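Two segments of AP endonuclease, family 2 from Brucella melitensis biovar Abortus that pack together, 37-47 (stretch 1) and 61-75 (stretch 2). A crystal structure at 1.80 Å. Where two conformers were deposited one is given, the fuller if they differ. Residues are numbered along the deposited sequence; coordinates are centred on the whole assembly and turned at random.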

ATOM      1  N   PHE A  37      15.302   5.696   7.963  1.00 13.40           N
ATOM      2  CA  PHE A  37      13.845   5.752   7.735  1.00 12.94           C
ATOM      3  C   PHE A  37      13.142   6.047   9.061  1.00 13.20           C
ATOM      4  O   PHE A  37      13.508   5.490  10.093  1.00 14.83           O
ATOM      5  CB  PHE A  37      13.331   4.440   7.148  1.00 11.68           C
ATOM      6  CG  PHE A  37      13.767   4.209   5.722  1.00 12.33           C
ATOM      7  CD1 PHE A  37      13.048   4.739   4.648  1.00 12.83           C
ATOM      8  CD2 PHE A  37      14.903   3.478   5.460  1.00 11.64           C
ATOM      9  CE1 PHE A  37      13.469   4.538   3.341  1.00 13.44           C
ATOM     10  CE2 PHE A  37      15.334   3.272   4.143  1.00 13.96           C
ATOM     11  CZ  PHE A  37      14.612   3.804   3.092  1.00 14.36           C
ATOM     12  N   GLY A  38      12.143   6.921   9.015  1.00 12.97           N
ATOM     13  CA  GLY A  38      11.288   7.217  10.175  1.00 13.11           C
ATOM     14  C   GLY A  38       9.979   6.450  10.132  1.00 12.06           C
ATOM     15  O   GLY A  38       9.238   6.416  11.126  1.00 11.88           O
ATOM     16  N   GLY A  39       9.680   5.845   8.986  1.00 11.28           N
ATOM     17  CA  GLY A  39       8.446   5.084   8.805  1.00 11.69           C
ATOM     18  C   GLY A  39       8.694   3.776   8.097  1.00 11.17           C
ATOM     19  O   GLY A  39       9.678   3.637   7.347  1.00 10.84           O
ATOM     20  N   VAL A  40       7.808   2.803   8.342  1.00 10.90           N
ATOM     21  CA  VAL A  40       7.865   1.525   7.656  1.00 10.41           C
ATOM     22  C   VAL A  40       6.463   1.085   7.203  1.00  9.96           C
ATOM     23  O   VAL A  40       5.443   1.532   7.743  1.00  9.83           O
ATOM     24  CB  VAL A  40       8.493   0.409   8.515  1.00 10.70           C
ATOM     25  CG1 VAL A  40       9.962   0.722   8.833  1.00  8.89           C
ATOM     26  CG2 VAL A  40       7.696   0.194   9.804  1.00 10.90           C
ATOM     27  N   GLU A  41       6.453   0.194   6.231  1.00  9.03           N
ATOM     28  CA  GLU A  41       5.239  -0.496   5.777  1.00  9.31           C
ATOM     29  C   GLU A  41       5.602  -1.946   5.536  1.00  9.66           C
ATOM     30  O   GLU A  41       6.786  -2.279   5.398  1.00  9.75           O
ATOM     31  CB  GLU A  41       4.685   0.136   4.507  1.00  9.24           C
ATOM     32  CG  GLU A  41       5.602   0.046   3.277  1.00  9.79           C
ATOM     33  CD  GLU A  41       4.996   0.680   2.041  1.00 10.84           C
ATOM     34  OE1 GLU A  41       4.196   1.636   2.178  1.00 14.64           O
ATOM     35  OE2 GLU A  41       5.337   0.216   0.916  1.00 13.57           O
ATOM     36  N   PHE A  42       4.591  -2.803   5.415  1.00  9.54           N
ATOM     37  CA  PHE A  42       4.803  -4.184   5.001  1.00  9.92           C
ATOM     38  C   PHE A  42       3.446  -4.756   4.639  1.00 11.96           C
ATOM     39  O   PHE A  42       2.444  -4.082   4.844  1.00 13.54           O
ATOM     40  CB  PHE A  42       5.527  -5.050   6.075  1.00 10.31           C
ATOM     41  CG  PHE A  42       5.048  -4.810   7.478  1.00 11.06           C
ATOM     42  CD1 PHE A  42       3.799  -5.261   7.879  1.00 15.55           C
ATOM     43  CD2 PHE A  42       5.830  -4.123   8.382  1.00 11.42           C
ATOM     44  CE1 PHE A  42       3.337  -5.028   9.191  1.00 17.52           C
ATOM     45  CE2 PHE A  42       5.378  -3.901   9.686  1.00 11.97           C
ATOM     46  CZ  PHE A  42       4.164  -4.344  10.088  1.00 13.47           C
ATOM     47  N   LEU A  43       3.384  -5.959   4.076  1.00 14.13           N
ATOM     48  CA  LEU A  43       2.092  -6.487   3.647  1.00 15.13           C
ATOM     49  C   LEU A  43       1.276  -7.016   4.821  1.00 13.99           C
ATOM     50  O   LEU A  43       0.207  -6.471   5.145  1.00 13.13           O
ATOM     51  CB  LEU A  43       2.284  -7.557   2.569  1.00 16.04           C
ATOM     52  CG  LEU A  43       2.548  -6.920   1.207  1.00 20.17           C
ATOM     53  CD1 LEU A  43       3.935  -6.387   1.131  1.00 23.39           C
ATOM     54  CD2 LEU A  43       2.259  -7.897   0.054  1.00 23.00           C
ATOM     55  N   PHE A  44       1.795  -8.042   5.492  1.00 13.83           N
ATOM     56  CA  PHE A  44       1.007  -8.781   6.487  1.00 15.07           C
ATOM     57  C   PHE A  44       1.725  -8.986   7.808  1.00 16.14           C
ATOM     58  O   PHE A  44       2.778  -9.617   7.846  1.00 18.58           O
ATOM     59  CB  PHE A  44       0.560 -10.146   5.923  1.00 15.98           C
ATOM     60  CG  PHE A  44      -0.014 -10.080   4.529  1.00 15.61           C
ATOM     61  CD1 PHE A  44      -1.236  -9.466   4.281  1.00 16.00           C
ATOM     62  CD2 PHE A  44       0.665 -10.640   3.452  1.00 19.16           C
ATOM     63  CE1 PHE A  44      -1.777  -9.413   2.996  1.00 15.88           C
ATOM     64  CE2 PHE A  44       0.134 -10.571   2.171  1.00 18.88           C
ATOM     65  CZ  PHE A  44      -1.089  -9.964   1.943  1.00 18.00           C
ATOM     66  N   PRO A  45       1.153  -8.473   8.905  1.00 15.44           N
ATOM     67  CA  PRO A  45       1.736  -8.706  10.232  1.00 15.34           C
ATOM     68  C   PRO A  45       1.198  -9.945  10.959  1.00 15.46           C
ATOM     69  O   PRO A  45       1.614 -10.218  12.093  1.00 16.20           O
ATOM     70  CB  PRO A  45       1.298  -7.471  10.992  1.00 15.21           C
ATOM     71  CG  PRO A  45      -0.032  -7.163  10.409  1.00 15.60           C
ATOM     72  CD  PRO A  45       0.048  -7.504   8.956  1.00 15.15           C
ATOM     73  N   TYR A  46       0.300 -10.696  10.323  1.00 15.50           N
ATOM     74  CA  TYR A  46      -0.594 -11.599  11.048  1.00 15.64           C
ATOM     75  C   TYR A  46       0.082 -12.857  11.583  1.00 17.48           C
ATOM     76  O   TYR A  46      -0.498 -13.530  12.446  1.00 17.92           O
ATOM     77  CB  TYR A  46      -1.845 -11.934  10.206  1.00 16.02           C
ATOM     78  CG  TYR A  46      -2.522 -10.662   9.745  1.00 14.45           C
ATOM     79  CD1 TYR A  46      -3.110  -9.807  10.661  1.00 13.40           C
ATOM     80  CD2 TYR A  46      -2.497 -10.269   8.422  1.00 11.20           C
ATOM     81  CE1 TYR A  46      -3.670  -8.637  10.288  1.00 12.02           C
ATOM     82  CE2 TYR A  46      -3.068  -9.089   8.032  1.00 10.31           C
ATOM     83  CZ  TYR A  46      -3.637  -8.256   8.966  1.00 12.80           C
ATOM     84  OH  TYR A  46      -4.210  -7.054   8.594  1.00 14.11           O
ATOM     85  N   ASP A  47       1.289 -13.178  11.086  1.00 18.07           N
ATOM     86  CA  ASP A  47       2.058 -14.316  11.618  1.00 20.26           C
ATOM     87  C   ASP A  47       2.919 -13.928  12.824  1.00 19.87           C
ATOM     88  O   ASP A  47       3.642 -14.781  13.361  1.00 19.38           O
ATOM     89  CB  ASP A  47       2.918 -14.985  10.530  1.00 21.66           C
ATOM     90  CG  ASP A  47       3.255 -16.470  10.849  1.00 27.55           C
ATOM     91  OD1 ASP A  47       2.369 -17.249  11.319  1.00 28.14           O
ATOM     92  OD2 ASP A  47       4.424 -16.869  10.608  1.00 32.30           O
TER
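Stretch 2 61-75: NLTQVLFNMPPGDWA

The ladder between these two stretches begins as regular parallel β-structure, loosens at Leu-66, and gives way to a cluster of aromatic and proline rings in which the hydroxyl of Tyr-46 closes on a backbone carbonyl, Tyr-46 OH donating to Asn-68 O at 2.7 Å. Stretch 2 runs in the same direction as stretch 1, its strand from Thr-63 onward lying beside strand 39-41 with axes 4.7 Å apart at closest approach and a crossing angle of -33°. Together the two bury 960 Å², both sides summed.

Gly-39 sits opposite Thr-63 (CA to CA 4.5 Å) and Val-40 opposite Gln-64 (CA to CA 5.3 Å). Three nearly straight hydrogen bonds fix this register: Thr-63 N to Gly-38 O, Val-40 N to Thr-63 O, and Val-65 N to Val-40 O, each 2.9 Å. Val-40 thus both donates and accepts, reaching the residues before and after Gln-64, as a parallel ladder requires. At Val-65 the backbone leaves the extended conformation (phi/psi -90/-33). The next link is weak, Phe-42 N to Leu-66 O at 3.5 Å, and Leu-66 N finds no partner. Pairing then tightens again where Asn-68 N donates to Leu-43 O at 2.8 Å. The same carbonyl of Leu-66 accepts a 3.0 Å hydrogen bond from Gln-64 NE2, so the Gln-64 side chain folds along its own strand and NE2 lies over one face of the Phe-42 ring.

At the start of the contact, Leu-62 brings CD2 to 3.3 Å from Phe-37 O and CD1 to 3.8 Å from Val-40 CG1. Gly-39 leaves space that Val-65 uses: an ideal CB there would lie a tight 3.0 Å from Val-65 CG2. Two waters extend the polar contact here, one lying within hydrogen-bonding distance of Phe-37 O (3.1 Å) and Asn-61 O (2.9 Å), the other donating to Gly-38 O (2.7 Å) and hydrogen-bonded to Thr-63 OG1 (2.9 Å).

Farther along, Phe-67 points its CA-to-CB bond toward stretch 1, with CB 4.0 Å from Phe-42 CE1 and CD1 3.7 Å from Pro-45 CD; Pro-45 CG makes an off-centre CH-pi contact with its ring. Tyr-46 also points toward stretch 2, and Pro-70 packs on one face of its ring, CG 4.0 Å from the centroid of the Tyr-46 ring, while the hydroxyl reaches the Asn-68 carbonyl near the ring plane. Phe-44 starts away from stretch 2 at its CA-to-CB bond, but its chi1 of -46° (m) brings the ring back. Pro-71 covers one face, its CG 4.0 Å from the centroid of the Phe-44 ring, and the ring edge meets the face of Trp-74 in an offset edge-to-face pair, planes at 65° and Phe-44 CZ 3.6 Å from Trp-74 CZ3. Gly-72, between these last two partners, touches nothing in stretch 1; its backbone angles of 91/-149 by themselves call for glycine.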

ATOM      1  N   ASN A  61      11.941   3.795  17.112  0.50 14.94           N
ATOM      2  CA  ASN A  61      11.408   5.107  16.743  0.50 15.87           C
ATOM      3  C   ASN A  61      10.881   5.155  15.318  0.50 14.99           C
ATOM      4  O   ASN A  61      11.362   5.935  14.487  0.50 15.51           O
ATOM      5  CB  ASN A  61      12.482   6.162  16.932  0.50 17.25           C
ATOM      6  CG  ASN A  61      13.075   6.116  18.304  0.50 19.42           C
ATOM      7  OD1 ASN A  61      14.228   5.692  18.490  0.50 25.89           O
ATOM      8  ND2 ASN A  61      12.288   6.516  19.293  0.50 20.75           N
ATOM      9  N   LEU A  62       9.908   4.293  15.044  1.00 13.79           N
ATOM     10  CA  LEU A  62       9.343   4.162  13.706  1.00 12.58           C
ATOM     11  C   LEU A  62       7.829   4.303  13.738  1.00 12.48           C
ATOM     12  O   LEU A  62       7.195   3.886  14.698  1.00 11.84           O
ATOM     13  CB  LEU A  62       9.654   2.787  13.131  1.00 12.50           C
ATOM     14  CG  LEU A  62      11.101   2.469  12.748  1.00 11.02           C
ATOM     15  CD1 LEU A  62      11.253   0.953  12.450  1.00 10.16           C
ATOM     16  CD2 LEU A  62      11.549   3.312  11.541  1.00 12.60           C
ATOM     17  N   THR A  63       7.281   4.897  12.689  1.00 11.34           N
ATOM     18  CA  THR A  63       5.836   4.984  12.465  1.00 11.25           C
ATOM     19  C   THR A  63       5.419   3.868  11.523  1.00 10.11           C
ATOM     20  O   THR A  63       6.062   3.643  10.486  1.00  9.76           O
ATOM     21  CB  THR A  63       5.494   6.313  11.794  1.00 12.55           C
ATOM     22  OG1 THR A  63       5.805   7.385  12.690  1.00 15.19           O
ATOM     23  CG2 THR A  63       4.019   6.354  11.338  1.00 11.71           C
ATOM     24  N   GLN A  64       4.312   3.203  11.844  1.00 10.62           N
ATOM     25  CA  GLN A  64       3.715   2.220  10.949  1.00  9.93           C
ATOM     26  C   GLN A  64       2.796   2.963   9.985  1.00 10.20           C
ATOM     27  O   GLN A  64       1.781   3.532  10.402  1.00 10.79           O
ATOM     28  CB  GLN A  64       2.903   1.175  11.722  1.00 10.69           C
ATOM     29  CG  GLN A  64       2.386   0.038  10.809  1.00 10.03           C
ATOM     30  CD  GLN A  64       3.495  -0.871  10.297  1.00 14.13           C
ATOM     31  OE1 GLN A  64       4.382  -1.238  11.059  1.00 13.15           O
ATOM     32  NE2 GLN A  64       3.419  -1.292   9.012  1.00 10.44           N
ATOM     33  N   VAL A  65       3.179   3.005   8.711  1.00  9.85           N
ATOM     34  CA  VAL A  65       2.473   3.845   7.729  1.00 10.05           C
ATOM     35  C   VAL A  65       1.329   3.108   7.048  1.00  9.98           C
ATOM     36  O   VAL A  65       0.297   3.722   6.716  1.00 11.79           O
ATOM     37  CB  VAL A  65       3.478   4.369   6.702  1.00 10.75           C
ATOM     38  CG1 VAL A  65       2.800   5.061   5.558  1.00 15.08           C
ATOM     39  CG2 VAL A  65       4.526   5.290   7.438  1.00  9.42           C
ATOM     40  N   LEU A  66       1.489   1.806   6.855  1.00 10.09           N
ATOM     41  CA  LEU A  66       0.548   1.021   6.042  1.00  9.99           C
ATOM     42  C   LEU A  66       0.756  -0.460   6.295  1.00 10.13           C
ATOM     43  O   LEU A  66       1.883  -0.904   6.516  1.00  9.56           O
ATOM     44  CB  LEU A  66       0.773   1.313   4.540  1.00 11.56           C
ATOM     45  CG  LEU A  66      -0.084   0.475   3.556  1.00 12.90           C
ATOM     46  CD1 LEU A  66      -1.440   1.088   3.458  1.00 17.33           C
ATOM     47  CD2 LEU A  66       0.580   0.358   2.176  1.00 17.05           C
ATOM     48  N   PHE A  67      -0.329  -1.227   6.264  1.00  8.75           N
ATOM     49  CA  PHE A  67      -0.262  -2.660   5.986  1.00  8.72           C
ATOM     50  C   PHE A  67      -1.600  -3.135   5.408  1.00  9.25           C
ATOM     51  O   PHE A  67      -2.544  -2.338   5.236  1.00  9.23           O
ATOM     52  CB  PHE A  67       0.203  -3.501   7.186  1.00  8.27           C
ATOM     53  CG  PHE A  67      -0.684  -3.390   8.409  1.00  7.46           C
ATOM     54  CD1 PHE A  67      -1.741  -4.296   8.591  1.00  8.85           C
ATOM     55  CD2 PHE A  67      -0.478  -2.383   9.344  1.00  9.59           C
ATOM     56  CE1 PHE A  67      -2.576  -4.213   9.725  1.00 11.40           C
ATOM     57  CE2 PHE A  67      -1.266  -2.290  10.464  1.00  8.81           C
ATOM     58  CZ  PHE A  67      -2.319  -3.198  10.663  1.00  9.64           C
ATOM     59  N   ASN A  68      -1.634  -4.390   4.991  1.00  8.80           N
ATOM     60  CA  ASN A  68      -2.826  -4.928   4.322  1.00  9.63           C
ATOM     61  C   ASN A  68      -3.708  -5.692   5.276  1.00 10.15           C
ATOM     62  O   ASN A  68      -3.230  -6.338   6.215  1.00 10.57           O
ATOM     63  CB  ASN A  68      -2.445  -5.882   3.196  1.00  8.96           C
ATOM     64  CG  ASN A  68      -1.645  -5.243   2.108  1.00 12.34           C
ATOM     65  OD1 ASN A  68      -1.337  -4.062   2.151  1.00 13.80           O
ATOM     66  ND2 ASN A  68      -1.287  -6.050   1.090  1.00 13.80           N
ATOM     67  N   MET A  69      -5.006  -5.682   4.996  1.00 10.60           N
ATOM     68  CA  MET A  69      -5.925  -6.595   5.662  1.00 10.72           C
ATOM     69  C   MET A  69      -5.621  -8.057   5.246  1.00 11.04           C
ATOM     70  O   MET A  69      -4.977  -8.290   4.217  1.00 10.37           O
ATOM     71  CB  MET A  69      -7.366  -6.213   5.318  1.00 11.97           C
ATOM     72  CG  MET A  69      -7.727  -4.776   5.681  1.00 11.13           C
ATOM     73  SD  MET A  69      -9.475  -4.490   5.489  1.00 13.95           S
ATOM     74  CE  MET A  69      -9.662  -2.865   6.254  1.00 14.44           C
ATOM     75  N   PRO A  70      -6.086  -9.043   6.030  1.00 11.06           N
ATOM     76  CA  PRO A  70      -5.811 -10.445   5.668  1.00 12.12           C
ATOM     77  C   PRO A  70      -6.267 -10.732   4.222  1.00 12.25           C
ATOM     78  O   PRO A  70      -7.349 -10.279   3.809  1.00 13.66           O
ATOM     79  CB  PRO A  70      -6.626 -11.235   6.688  1.00 12.06           C
ATOM     80  CG  PRO A  70      -6.743 -10.337   7.865  1.00 12.78           C
ATOM     81  CD  PRO A  70      -6.767  -8.932   7.332  1.00 11.05           C
ATOM     82  N   PRO A  71      -5.455 -11.457   3.451  1.00 13.24           N
ATOM     83  CA  PRO A  71      -5.734 -11.664   2.023  1.00 13.52           C
ATOM     84  C   PRO A  71      -6.519 -12.934   1.651  1.00 14.18           C
ATOM     85  O   PRO A  71      -6.824 -13.141   0.470  1.00 13.09           O
ATOM     86  CB  PRO A  71      -4.335 -11.779   1.462  1.00 13.71           C
ATOM     87  CG  PRO A  71      -3.615 -12.509   2.505  1.00 14.59           C
ATOM     88  CD  PRO A  71      -4.141 -12.006   3.814  1.00 12.94           C
ATOM     89  N   GLY A  72      -6.834 -13.762   2.639  1.00 15.11           N
ATOM     90  CA  GLY A  72      -7.335 -15.124   2.389  1.00 17.19           C
ATOM     91  C   GLY A  72      -6.176 -16.109   2.337  1.00 18.59           C
ATOM     92  O   GLY A  72      -5.162 -15.899   2.987  1.00 19.10           O
ATOM     93  N   ASP A  73      -6.318 -17.167   1.553  1.00 20.55           N
ATOM     94  CA  ASP A  73      -5.306 -18.224   1.462  1.00 22.46           C
ATOM     95  C   ASP A  73      -4.246 -17.861   0.412  1.00 22.50           C
ATOM     96  O   ASP A  73      -4.368 -18.239  -0.745  1.00 22.73           O
ATOM     97  CB  ASP A  73      -5.993 -19.546   1.094  1.00 23.09           C
ATOM     98  CG  ASP A  73      -5.089 -20.760   1.217  1.00 26.90           C
ATOM     99  OD1 ASP A  73      -3.858 -20.624   1.422  1.00 26.35           O
ATOM    100  OD2 ASP A  73      -5.646 -21.882   1.099  1.00 30.07           O
ATOM    101  N   TRP A  74      -3.220 -17.130   0.831  1.00 23.78           N
ATOM    102  CA  TRP A  74      -2.162 -16.638  -0.081  1.00 24.89           C
ATOM    103  C   TRP A  74      -1.412 -17.768  -0.780  1.00 26.62           C
ATOM    104  O   TRP A  74      -1.199 -17.733  -2.005  1.00 27.28           O
ATOM    105  CB  TRP A  74      -1.169 -15.769   0.673  1.00 24.76           C
ATOM    106  CG  TRP A  74      -0.219 -15.002  -0.237  1.00 27.36           C
ATOM    107  CD1 TRP A  74       0.985 -15.441  -0.725  1.00 30.41           C
ATOM    108  CD2 TRP A  74      -0.407 -13.683  -0.767  1.00 27.59           C
ATOM    109  NE1 TRP A  74       1.556 -14.472  -1.518  1.00 30.67           N
ATOM    110  CE2 TRP A  74       0.726 -13.386  -1.563  1.00 28.99           C
ATOM    111  CE3 TRP A  74      -1.423 -12.728  -0.657  1.00 25.18           C
ATOM    112  CZ2 TRP A  74       0.868 -12.172  -2.244  1.00 29.42           C
ATOM    113  CZ3 TRP A  74      -1.275 -11.520  -1.319  1.00 25.63           C
ATOM    114  CH2 TRP A  74      -0.136 -11.247  -2.100  1.00 27.82           C
ATOM    115  N   ALA A  75      -1.015 -18.766   0.007  1.00 27.57           N
ATOM    116  CA  ALA A  75      -0.360 -19.966  -0.518  1.00 29.68           C
ATOM    117  C   ALA A  75      -1.174 -20.622  -1.632  1.00 30.52           C
ATOM    118  O   ALA A  75      -0.597 -21.146  -2.585  1.00 32.20           O
ATOM    119  CB  ALA A  75      -0.091 -20.967   0.611  1.00 30.30           C
TER
HETATM  120  O   HOH W   1      13.962   5.752  13.146  1.00 32.19           O
HETATM  121  O   HOH W   2       8.595   8.199  13.094  1.00 36.42           O